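Local coordinates for protein tyrocidine synthase 2 (Brevibacillus parabrevis, PDB 6TA8) that belongs to the large modular synthases and is present here as a domain of the condensation family, at residues A[278-283]-A[341-346]; A[296-301]-A[331-336]; A[271-276]-A[464-469]; A[383-388]-A[423-428]. All blocks are in the same frame, centred on the assembly; numbering follows the deposited sequence.

Interaction 1. Residues A[278-283]-A[341-346]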
# COMPACT_ATOMS: atom_id res chain seq x y z
N ASN A 278 4.30 -9.43 11.20
CA ASN A 278 3.51 -8.36 11.78
C ASN A 278 3.49 -8.41 13.31
O ASN A 278 3.24 -7.38 13.94
CB ASN A 278 2.09 -8.39 11.24
CG ASN A 278 1.95 -7.63 9.93
OD1 ASN A 278 2.35 -6.47 9.83
ND2 ASN A 278 1.37 -8.28 8.93
N ASP A 279 3.75 -9.57 13.91
CA ASP A 279 3.74 -9.67 15.36
C ASP A 279 4.93 -8.95 15.98
O ASP A 279 4.78 -8.17 16.93
CB ASP A 279 3.72 -11.14 15.79
CG ASP A 279 2.41 -11.83 15.46
OD1 ASP A 279 1.37 -11.14 15.42
OD2 ASP A 279 2.43 -13.06 15.25
N LEU A 280 6.13 -9.19 15.44
CA LEU A 280 7.34 -8.60 16.01
C LEU A 280 7.45 -7.11 15.69
O LEU A 280 7.94 -6.33 16.52
CB LEU A 280 8.57 -9.35 15.51
CG LEU A 280 8.56 -10.87 15.72
CD1 LEU A 280 9.81 -11.50 15.15
CD2 LEU A 280 8.40 -11.21 17.19
N LEU A 281 7.01 -6.71 14.50
CA LEU A 281 7.12 -5.30 14.11
C LEU A 281 6.17 -4.42 14.91
O LEU A 281 6.49 -3.26 15.20
CB LEU A 281 6.87 -5.14 12.62
CG LEU A 281 7.95 -5.69 11.68
CD1 LEU A 281 7.63 -5.36 10.24
CD2 LEU A 281 9.32 -5.14 12.07
N LEU A 282 4.99 -4.94 15.26
CA LEU A 282 4.03 -4.16 16.03
C LEU A 282 4.36 -4.15 17.52
O LEU A 282 4.02 -3.19 18.22
CB LEU A 282 2.61 -4.67 15.80
CG LEU A 282 1.99 -4.36 14.44
CD1 LEU A 282 0.55 -4.83 14.38
CD2 LEU A 282 2.09 -2.88 14.13
N THR A 283 5.01 -5.21 18.01
CA THR A 283 5.42 -5.24 19.41
C THR A 283 6.50 -4.19 19.68
O THR A 283 6.39 -3.41 20.64
CB THR A 283 5.92 -6.63 19.78
OG1 THR A 283 4.89 -7.60 19.53
CG2 THR A 283 6.31 -6.69 21.25
N TYR A 341 6.19 -11.91 27.73
CA TYR A 341 4.77 -11.62 27.92
C TYR A 341 4.29 -10.55 26.95
O TYR A 341 3.11 -10.54 26.59
CB TYR A 341 4.51 -11.21 29.37
CG TYR A 341 3.16 -10.59 29.62
CD1 TYR A 341 2.01 -11.37 29.69
CD2 TYR A 341 3.02 -9.22 29.80
CE1 TYR A 341 0.77 -10.81 29.92
CE2 TYR A 341 1.79 -8.64 30.03
CZ TYR A 341 0.67 -9.44 30.09
OH TYR A 341 -0.57 -8.88 30.33
N GLN A 342 5.18 -9.66 26.51
CA GLN A 342 4.78 -8.61 25.58
C GLN A 342 4.53 -9.16 24.19
O GLN A 342 3.53 -8.80 23.54
CB GLN A 342 5.85 -7.51 25.54
CG GLN A 342 5.41 -6.24 24.84
CD GLN A 342 4.46 -5.41 25.67
OE1 GLN A 342 4.54 -5.40 26.90
NE2 GLN A 342 3.54 -4.71 25.01
N ILE A 343 5.42 -10.02 23.70
CA ILE A 343 5.25 -10.59 22.36
C ILE A 343 4.02 -11.50 22.33
O ILE A 343 3.22 -11.45 21.38
CB ILE A 343 6.52 -11.34 21.93
CG1 ILE A 343 7.72 -10.40 21.96
CG2 ILE A 343 6.35 -11.94 20.55
CD1 ILE A 343 9.05 -11.10 21.73
N LYS A 344 3.84 -12.34 23.35
CA LYS A 344 2.65 -13.18 23.41
C LYS A 344 1.38 -12.35 23.53
O LYS A 344 0.32 -12.76 23.04
CB LYS A 344 2.75 -14.17 24.57
CG LYS A 344 3.98 -15.06 24.53
CD LYS A 344 4.01 -15.99 25.73
CE LYS A 344 5.14 -17.00 25.61
NZ LYS A 344 4.87 -18.22 26.42
N GLN A 345 1.47 -11.18 24.17
CA GLN A 345 0.30 -10.31 24.28
C GLN A 345 -0.12 -9.79 22.91
O GLN A 345 -1.30 -9.82 22.56
CB GLN A 345 0.61 -9.15 25.23
CG GLN A 345 -0.31 -7.96 25.07
CD GLN A 345 -1.48 -8.01 26.03
OE1 GLN A 345 -1.43 -8.68 27.06
NE2 GLN A 345 -2.55 -7.30 25.70
N THR A 346 0.85 -9.33 22.12
CA THR A 346 0.53 -8.79 20.80
C THR A 346 0.21 -9.90 19.81
O THR A 346 -0.71 -9.76 18.99
CB THR A 346 1.68 -7.92 20.30
OG1 THR A 346 1.79 -6.75 21.12
CG2 THR A 346 1.47 -7.51 18.85
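Beginning with D279, it is the backbone carbonyl that meets the second helix: D279 O lies 3.9 Å from T346 CG2. That oxygen also takes two hydrogen bonds from T283, the helical one from T283 N and a second, of 2.7 Å, from T283 OG1; the two donors reach it from opposite faces of the carbonyl plane. L280 starts out turned from 341-346, yet its CD2 branch returns to within 4.0 Å of I343 CG2, the two side chains passing at a slant. L282 adds a marginal touch of its CB on the T346 methyl. T283 carries the contact. With OG1 anti to the carbonyl carbon (chi1 -58°), its hydroxyl bonds its own helix while facing T346, OG1 lying 3.3 Å from T346 CB. Its methyl, CG2, rests 3.7 Å from Q342 CG and also meets I343 CG1, whose side chain runs at about a right angle to it. The amide end of Q342 turns elsewhere, its NE2 bonding D332 O. Segment axes 9.3 Å apart, with N-to-C directions at 119°, describe steeply crossed helices in close packing; both belong to the helical layer beside the six-stranded mixed sheet of a condensation-domain lobe.

Interaction 2. Residues A[296-301]-A[331-336]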
# COMPACT_ATOMS: atom_id res chain seq x y z
N ASN A 296 0.71 4.27 27.35
CA ASN A 296 0.58 2.83 27.54
C ASN A 296 -0.51 2.23 26.65
O ASN A 296 -0.86 1.06 26.83
CB ASN A 296 0.30 2.50 29.01
CG ASN A 296 1.55 2.61 29.88
OD1 ASN A 296 2.53 1.90 29.66
ND2 ASN A 296 1.51 3.50 30.86
N GLY A 297 -1.04 3.00 25.71
CA GLY A 297 -2.02 2.52 24.76
C GLY A 297 -2.09 3.39 23.53
O GLY A 297 -2.27 4.61 23.63
N VAL A 298 -1.93 2.79 22.35
CA VAL A 298 -1.95 3.52 21.09
C VAL A 298 -2.78 2.73 20.09
O VAL A 298 -2.72 1.50 20.05
CB VAL A 298 -0.52 3.78 20.56
CG1 VAL A 298 0.23 2.48 20.32
CG2 VAL A 298 -0.56 4.63 19.30
N VAL A 299 -3.57 3.44 19.29
CA VAL A 299 -4.41 2.84 18.27
C VAL A 299 -3.73 3.05 16.92
O VAL A 299 -3.51 4.20 16.50
CB VAL A 299 -5.83 3.44 18.27
CG1 VAL A 299 -6.67 2.80 17.18
CG2 VAL A 299 -6.48 3.24 19.64
N ILE A 300 -3.41 1.96 16.24
CA ILE A 300 -2.69 1.98 14.97
C ILE A 300 -3.66 1.63 13.85
O ILE A 300 -4.53 0.76 14.02
CB ILE A 300 -1.49 1.02 14.98
CG1 ILE A 300 -0.65 1.23 16.24
CG2 ILE A 300 -0.64 1.19 13.73
CD1 ILE A 300 0.10 2.54 16.26
N ASN A 301 -3.51 2.30 12.71
CA ASN A 301 -4.29 2.00 11.51
C ASN A 301 -3.46 1.05 10.65
O ASN A 301 -2.70 1.47 9.77
CB ASN A 301 -4.65 3.28 10.77
CG ASN A 301 -5.61 3.03 9.61
OD1 ASN A 301 -5.25 2.38 8.63
ND2 ASN A 301 -6.82 3.57 9.72
N LEU A 331 -2.79 -1.53 20.67
CA LEU A 331 -1.60 -2.06 21.33
C LEU A 331 -1.64 -1.73 22.82
O LEU A 331 -2.13 -0.67 23.22
CB LEU A 331 -0.33 -1.50 20.70
CG LEU A 331 -0.19 -1.70 19.19
CD1 LEU A 331 1.07 -1.03 18.67
CD2 LEU A 331 -0.19 -3.18 18.85
N ASP A 332 -1.11 -2.65 23.63
CA ASP A 332 -1.12 -2.51 25.08
C ASP A 332 0.32 -2.51 25.58
O ASP A 332 1.05 -3.49 25.39
CB ASP A 332 -1.92 -3.64 25.73
CG ASP A 332 -2.42 -3.28 27.11
OD1 ASP A 332 -2.27 -2.11 27.52
OD2 ASP A 332 -2.98 -4.17 27.80
N MET A 333 0.71 -1.42 26.23
CA MET A 333 2.03 -1.29 26.84
C MET A 333 1.96 -1.33 28.36
O MET A 333 2.80 -0.73 29.04
CB MET A 333 2.71 -0.00 26.37
CG MET A 333 3.19 -0.03 24.93
SD MET A 333 1.86 0.14 23.73
CE MET A 333 1.55 1.91 23.81
N GLU A 334 0.97 -2.05 28.90
CA GLU A 334 0.73 -2.04 30.34
C GLU A 334 1.96 -2.49 31.12
O GLU A 334 2.29 -1.91 32.17
CB GLU A 334 -0.47 -2.92 30.67
CG GLU A 334 -0.78 -3.05 32.16
CD GLU A 334 -1.92 -4.00 32.44
OE1 GLU A 334 -2.42 -4.63 31.48
OE2 GLU A 334 -2.33 -4.12 33.61
N LYS A 335 2.64 -3.52 30.64
CA LYS A 335 3.83 -4.05 31.31
C LYS A 335 4.86 -4.39 30.24
O LYS A 335 4.83 -5.48 29.66
CB LYS A 335 3.48 -5.27 32.17
CG LYS A 335 4.39 -5.47 33.37
CD LYS A 335 3.86 -4.75 34.60
CE LYS A 335 3.26 -5.73 35.60
NZ LYS A 335 2.77 -5.04 36.83
N ALA A 336 5.79 -3.46 30.00
CA ALA A 336 6.79 -3.60 28.94
C ALA A 336 8.06 -4.29 29.40
O ALA A 336 8.94 -4.55 28.56
CB ALA A 336 7.14 -2.22 28.37
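V298 and N296 accept, through their backbone oxygens, the two hydrogen bonds that join these segments. L331 N donates to V298 O at 3.1 Å, meeting the oxygen nearly end-on, with a C=O...donor angle of 166°. M333 N donates to N296 O at 3.0 Å, but from above the carbonyl plane, 49° out of it, so the two bonds differ clearly in approach. Between them, G297 CA makes a CA-H...O contact of 3.5 Å with L331 O. The apolar group sits on the side of V298 and L331. These two side chains lie alongside each other and point the same way, V298 CG1 being 4.0 Å from L331 CD1; I300 CG1 approaches the same CD1 to 3.7 Å. M333, bent at chi2 and chi3, folds its terminal methyl back onto G297 and V298: CE is 3.8 Å from V298 CG1 and 3.4 Å from G297 N. Among the polar side chains, N296 OD1 accepts from K290 NZ on helix 277-293, which ties this end to the helical layer. End-to-end directions 176° apart identify an antiparallel pair, in which 331-332, a weakly bonded stretch, ends the outermost strand of the mixed sheet before the chain turns toward helix 339-351.

Interaction 3. Residues A[271-276]-A[464-469]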
# COMPACT_ATOMS: atom_id res chain seq x y z
N HIS A 271 10.32 -19.15 14.84
CA HIS A 271 9.75 -20.38 15.38
C HIS A 271 10.05 -20.58 16.87
O HIS A 271 9.74 -21.66 17.40
CB HIS A 271 10.25 -21.58 14.58
CG HIS A 271 9.87 -21.53 13.13
ND1 HIS A 271 10.29 -22.47 12.22
CD2 HIS A 271 9.11 -20.64 12.44
CE1 HIS A 271 9.81 -22.17 11.02
NE2 HIS A 271 9.09 -21.07 11.13
N ALA A 272 10.62 -19.59 17.56
CA ALA A 272 10.73 -19.68 19.01
C ALA A 272 9.42 -19.29 19.68
O ALA A 272 9.03 -19.89 20.69
CB ALA A 272 11.87 -18.79 19.51
N TYR A 273 8.73 -18.29 19.14
CA TYR A 273 7.36 -17.97 19.50
C TYR A 273 6.37 -18.36 18.40
O TYR A 273 5.16 -18.21 18.60
CB TYR A 273 7.22 -16.47 19.81
CG TYR A 273 7.92 -16.02 21.07
CD1 TYR A 273 9.26 -15.67 21.05
CD2 TYR A 273 7.23 -15.95 22.27
CE1 TYR A 273 9.90 -15.26 22.21
CE2 TYR A 273 7.87 -15.53 23.43
CZ TYR A 273 9.20 -15.19 23.39
OH TYR A 273 9.84 -14.78 24.54
N HIS A 274 6.87 -18.87 17.28
CA HIS A 274 6.08 -19.17 16.09
C HIS A 274 5.14 -18.01 15.75
O HIS A 274 3.92 -18.14 15.72
CB HIS A 274 5.32 -20.49 16.23
CG HIS A 274 5.93 -21.61 15.44
ND1 HIS A 274 5.81 -21.70 14.07
CD2 HIS A 274 6.67 -22.67 15.83
CE1 HIS A 274 6.45 -22.77 13.64
NE2 HIS A 274 6.98 -23.38 14.69
N THR A 275 5.76 -16.86 15.52
CA THR A 275 5.06 -15.64 15.15
C THR A 275 5.13 -15.43 13.64
O THR A 275 5.64 -16.27 12.89
CB THR A 275 5.67 -14.44 15.88
OG1 THR A 275 7.08 -14.40 15.66
CG2 THR A 275 5.39 -14.53 17.37
N GLU A 276 4.62 -14.30 13.20
CA GLU A 276 4.79 -13.83 11.83
C GLU A 276 5.46 -12.45 11.88
O GLU A 276 5.78 -11.93 12.95
CB GLU A 276 3.45 -13.79 11.09
CG GLU A 276 2.64 -15.08 11.19
CD GLU A 276 3.19 -16.20 10.31
OE1 GLU A 276 4.28 -16.05 9.73
OE2 GLU A 276 2.51 -17.25 10.21
N GLU A 464 17.59 -10.46 19.41
CA GLU A 464 18.59 -11.02 20.30
C GLU A 464 17.98 -11.75 21.49
O GLU A 464 18.64 -12.61 22.08
CB GLU A 464 19.53 -9.91 20.80
CG GLU A 464 20.36 -9.27 19.70
CD GLU A 464 21.06 -8.01 20.15
OE1 GLU A 464 21.55 -7.98 21.30
OE2 GLU A 464 21.13 -7.04 19.36
N HIS A 465 16.73 -11.43 21.84
CA HIS A 465 16.04 -12.19 22.88
C HIS A 465 15.42 -13.46 22.31
O HIS A 465 15.44 -14.51 22.96
CB HIS A 465 14.96 -11.32 23.54
CG HIS A 465 13.82 -12.10 24.11
ND1 HIS A 465 13.94 -12.86 25.25
CD2 HIS A 465 12.54 -12.23 23.69
CE1 HIS A 465 12.78 -13.43 25.52
NE2 HIS A 465 11.91 -13.07 24.59
N CYS A 466 14.87 -13.39 21.10
CA CYS A 466 14.26 -14.55 20.47
C CYS A 466 15.28 -15.54 19.94
O CYS A 466 14.95 -16.71 19.73
CB CYS A 466 13.33 -14.12 19.33
SG CYS A 466 11.85 -13.24 19.88
N MET A 467 16.52 -15.10 19.71
CA MET A 467 17.58 -16.02 19.29
C MET A 467 18.20 -16.76 20.46
O MET A 467 18.81 -17.82 20.25
CB MET A 467 18.66 -15.27 18.52
CG MET A 467 18.50 -15.32 17.01
SD MET A 467 19.68 -14.28 16.15
CE MET A 467 21.20 -14.72 16.99
N ALA A 468 18.08 -16.23 21.68
CA ALA A 468 18.58 -16.93 22.85
C ALA A 468 17.63 -18.04 23.31
O ALA A 468 18.08 -19.03 23.89
CB ALA A 468 18.82 -15.95 23.99
N LYS A 469 16.34 -17.88 23.06
CA LYS A 469 15.35 -18.88 23.45
C LYS A 469 15.57 -20.20 22.71
O LYS A 469 15.72 -21.25 23.32
CB LYS A 469 13.93 -18.37 23.19
CG LYS A 469 13.64 -17.00 23.79
CD LYS A 469 13.81 -17.00 25.30
CE LYS A 469 12.91 -18.03 25.97
NZ LYS A 469 11.50 -17.93 25.53
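A phenol-imidazole hydrogen bond on the protein surface singles this contact out: Y273 OH and H465 NE2 are 2.7 Å apart, and either could be the donor. Each partner atom lies near the plane of the other ring, at its edge. The rings meet rim to rim and do not stack, with centroids 5.8 Å apart and planes at 45°. With CG anti to the backbone N (chi1 153°), the H465 ring is swung toward the phenol, bringing NE2 to it. A second contact involves sulfur. C466 SG lies 3.6 Å from Y273 CE1 and 4.7 Å from the ring centroid, at 66° off the ring normal, hence oblique to the ring. K469 curls back, bent at chi2, chi3 and chi4, to set NZ 3.7 Å from Y273 OH, a proximity that is no hydrogen bond. One residue before Y273, A272 CB touches C466 O at 3.7 Å and, more loosely, K469 CB. P340 and K344 of helix 339-351 also touch Y273. The geometry is that of a cysteine sulfur-aromatic contact beside a Tyr-His hydrogen bond, joining the short, weakly bonded helix 270-273 to the last part of helix 445-466 and the residues that follow it.

Interaction 4. Residues A[383-388]-A[423-428]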
# COMPACT_ATOMS: atom_id res chain seq x y z
N ILE A 383 -1.68 6.89 13.80
CA ILE A 383 -0.52 6.25 13.21
C ILE A 383 -1.00 5.19 12.23
O ILE A 383 -1.93 4.43 12.54
CB ILE A 383 0.41 5.63 14.27
CG1 ILE A 383 0.73 6.65 15.37
CG2 ILE A 383 1.69 5.11 13.63
CD1 ILE A 383 1.58 6.08 16.48
N SER A 384 -0.37 5.13 11.07
CA SER A 384 -0.66 4.12 10.06
C SER A 384 0.56 3.24 9.87
O SER A 384 1.68 3.74 9.73
CB SER A 384 -1.06 4.77 8.73
OG SER A 384 -1.38 3.79 7.76
N PHE A 385 0.35 1.93 9.87
CA PHE A 385 1.41 0.95 9.66
C PHE A 385 1.08 0.08 8.46
O PHE A 385 -0.08 -0.25 8.22
CB PHE A 385 1.62 0.07 10.90
CG PHE A 385 2.89 -0.72 10.87
CD1 PHE A 385 4.07 -0.18 11.34
CD2 PHE A 385 2.90 -2.02 10.37
CE1 PHE A 385 5.25 -0.91 11.32
CE2 PHE A 385 4.07 -2.75 10.34
CZ PHE A 385 5.25 -2.20 10.82
N ASN A 386 2.11 -0.28 7.70
CA ASN A 386 1.95 -1.09 6.50
C ASN A 386 3.25 -1.82 6.22
O ASN A 386 4.29 -1.18 6.02
CB ASN A 386 1.55 -0.23 5.30
CG ASN A 386 1.35 -1.04 4.04
OD1 ASN A 386 1.08 -2.24 4.09
ND2 ASN A 386 1.49 -0.39 2.89
N TYR A 387 3.20 -3.15 6.21
CA TYR A 387 4.35 -3.98 5.88
C TYR A 387 4.22 -4.43 4.44
O TYR A 387 3.26 -5.12 4.08
CB TYR A 387 4.45 -5.18 6.82
CG TYR A 387 5.57 -6.13 6.47
CD1 TYR A 387 6.90 -5.73 6.59
CD2 TYR A 387 5.31 -7.41 6.01
CE1 TYR A 387 7.93 -6.58 6.27
CE2 TYR A 387 6.34 -8.27 5.68
CZ TYR A 387 7.65 -7.85 5.81
OH TYR A 387 8.68 -8.71 5.49
N LEU A 388 5.20 -4.05 3.61
CA LEU A 388 5.13 -4.31 2.18
C LEU A 388 5.72 -5.66 1.78
O LEU A 388 5.46 -6.12 0.66
CB LEU A 388 5.85 -3.20 1.41
CG LEU A 388 5.31 -1.78 1.62
CD1 LEU A 388 6.42 -0.76 1.49
CD2 LEU A 388 4.18 -1.49 0.64
N ILE A 423 4.03 4.92 8.92
CA ILE A 423 5.16 4.04 9.17
C ILE A 423 5.06 2.86 8.21
O ILE A 423 4.13 2.05 8.29
CB ILE A 423 5.20 3.57 10.63
CG1 ILE A 423 5.28 4.77 11.57
CG2 ILE A 423 6.38 2.63 10.85
CD1 ILE A 423 5.30 4.40 13.03
N SER A 424 6.02 2.77 7.29
CA SER A 424 6.09 1.69 6.33
C SER A 424 7.23 0.74 6.68
O SER A 424 8.16 1.10 7.41
CB SER A 424 6.27 2.23 4.91
OG SER A 424 5.14 2.97 4.49
N ALA A 425 7.16 -0.47 6.15
CA ALA A 425 8.15 -1.50 6.43
C ALA A 425 8.32 -2.37 5.19
O ALA A 425 7.34 -2.96 4.72
CB ALA A 425 7.74 -2.35 7.64
N MET A 426 9.54 -2.45 4.68
CA MET A 426 9.83 -3.26 3.51
C MET A 426 11.24 -3.81 3.64
O MET A 426 12.10 -3.24 4.32
CB MET A 426 9.69 -2.46 2.21
CG MET A 426 10.72 -1.35 2.04
SD MET A 426 10.54 -0.45 0.50
CE MET A 426 10.69 -1.77 -0.70
N ILE A 427 11.47 -4.94 2.98
CA ILE A 427 12.78 -5.60 2.96
C ILE A 427 13.31 -5.52 1.53
O ILE A 427 12.71 -6.08 0.61
CB ILE A 427 12.69 -7.05 3.44
CG1 ILE A 427 12.27 -7.11 4.91
CG2 ILE A 427 14.03 -7.76 3.24
CD1 ILE A 427 12.29 -8.50 5.50
N GLU A 428 14.43 -4.83 1.36
CA GLU A 428 15.05 -4.65 0.06
C GLU A 428 16.54 -4.91 0.17
O GLU A 428 17.20 -4.38 1.07
CB GLU A 428 14.80 -3.24 -0.49
CG GLU A 428 15.55 -2.93 -1.77
CD GLU A 428 14.81 -1.94 -2.65
OE1 GLU A 428 13.56 -1.89 -2.57
OE2 GLU A 428 15.47 -1.22 -3.43
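F385 and Y387 reach across to I423 and A425 between two parallel strands inside the mixed sheet of a condensation-domain lobe; the segment axes run 4.7 Å apart at 12°. Both aromatic side chains place CG anti to the backbone N (chi1 -167° for F385, 176° for Y387), yet their rings make different use of the neighbouring strand. The F385 ring is oblique to its partners: CD1 lies 3.7 Å from I423 CG2, and CZ comes within 4.0 Å of A425 CB. Y387 instead presents an edge, with A425 CB in the ring plane and 3.6 Å from CD1, while its OH ends 3.6 Å from I427 CD1. Before these, I383 CG2 meets I423 CD1 at 3.7 Å. Helix 277-293 covers this aromatic side through L281 and L285. On the other strand M426 CB meets L388 CD1. N386 and S424 turn to the opposite face of the sheet. Backbone bonds alternate in the parallel manner, from I423 N to S384 O and from N386 N to I423 O, then a weak one from A425 N to N386 O; the last, L388 N to A425 O, is short at 2.6 Å.

How the interactions relate
From the N terminus, 271-276 comes first and opens interaction 3, followed by 278-283 of interaction 1 and 296-301 of interaction 2. Interaction 2 closes at 331-336 and interaction 1 at 341-346, so 2 nests within 1. Interaction 4 then opens and closes, with 383-388 and 423-428, in series with both. Last, 464-469 closes interaction 3 around all the others; no loops cross. Interactions 2 and 4 share a sheet, where N301 pairs with I383 and F385. Interaction 1 touches each of the rest: L282 O lies against L331 CD1, I343 meets C466, and L281 packs on F385 and Y387, joining the helical layer to the sheet.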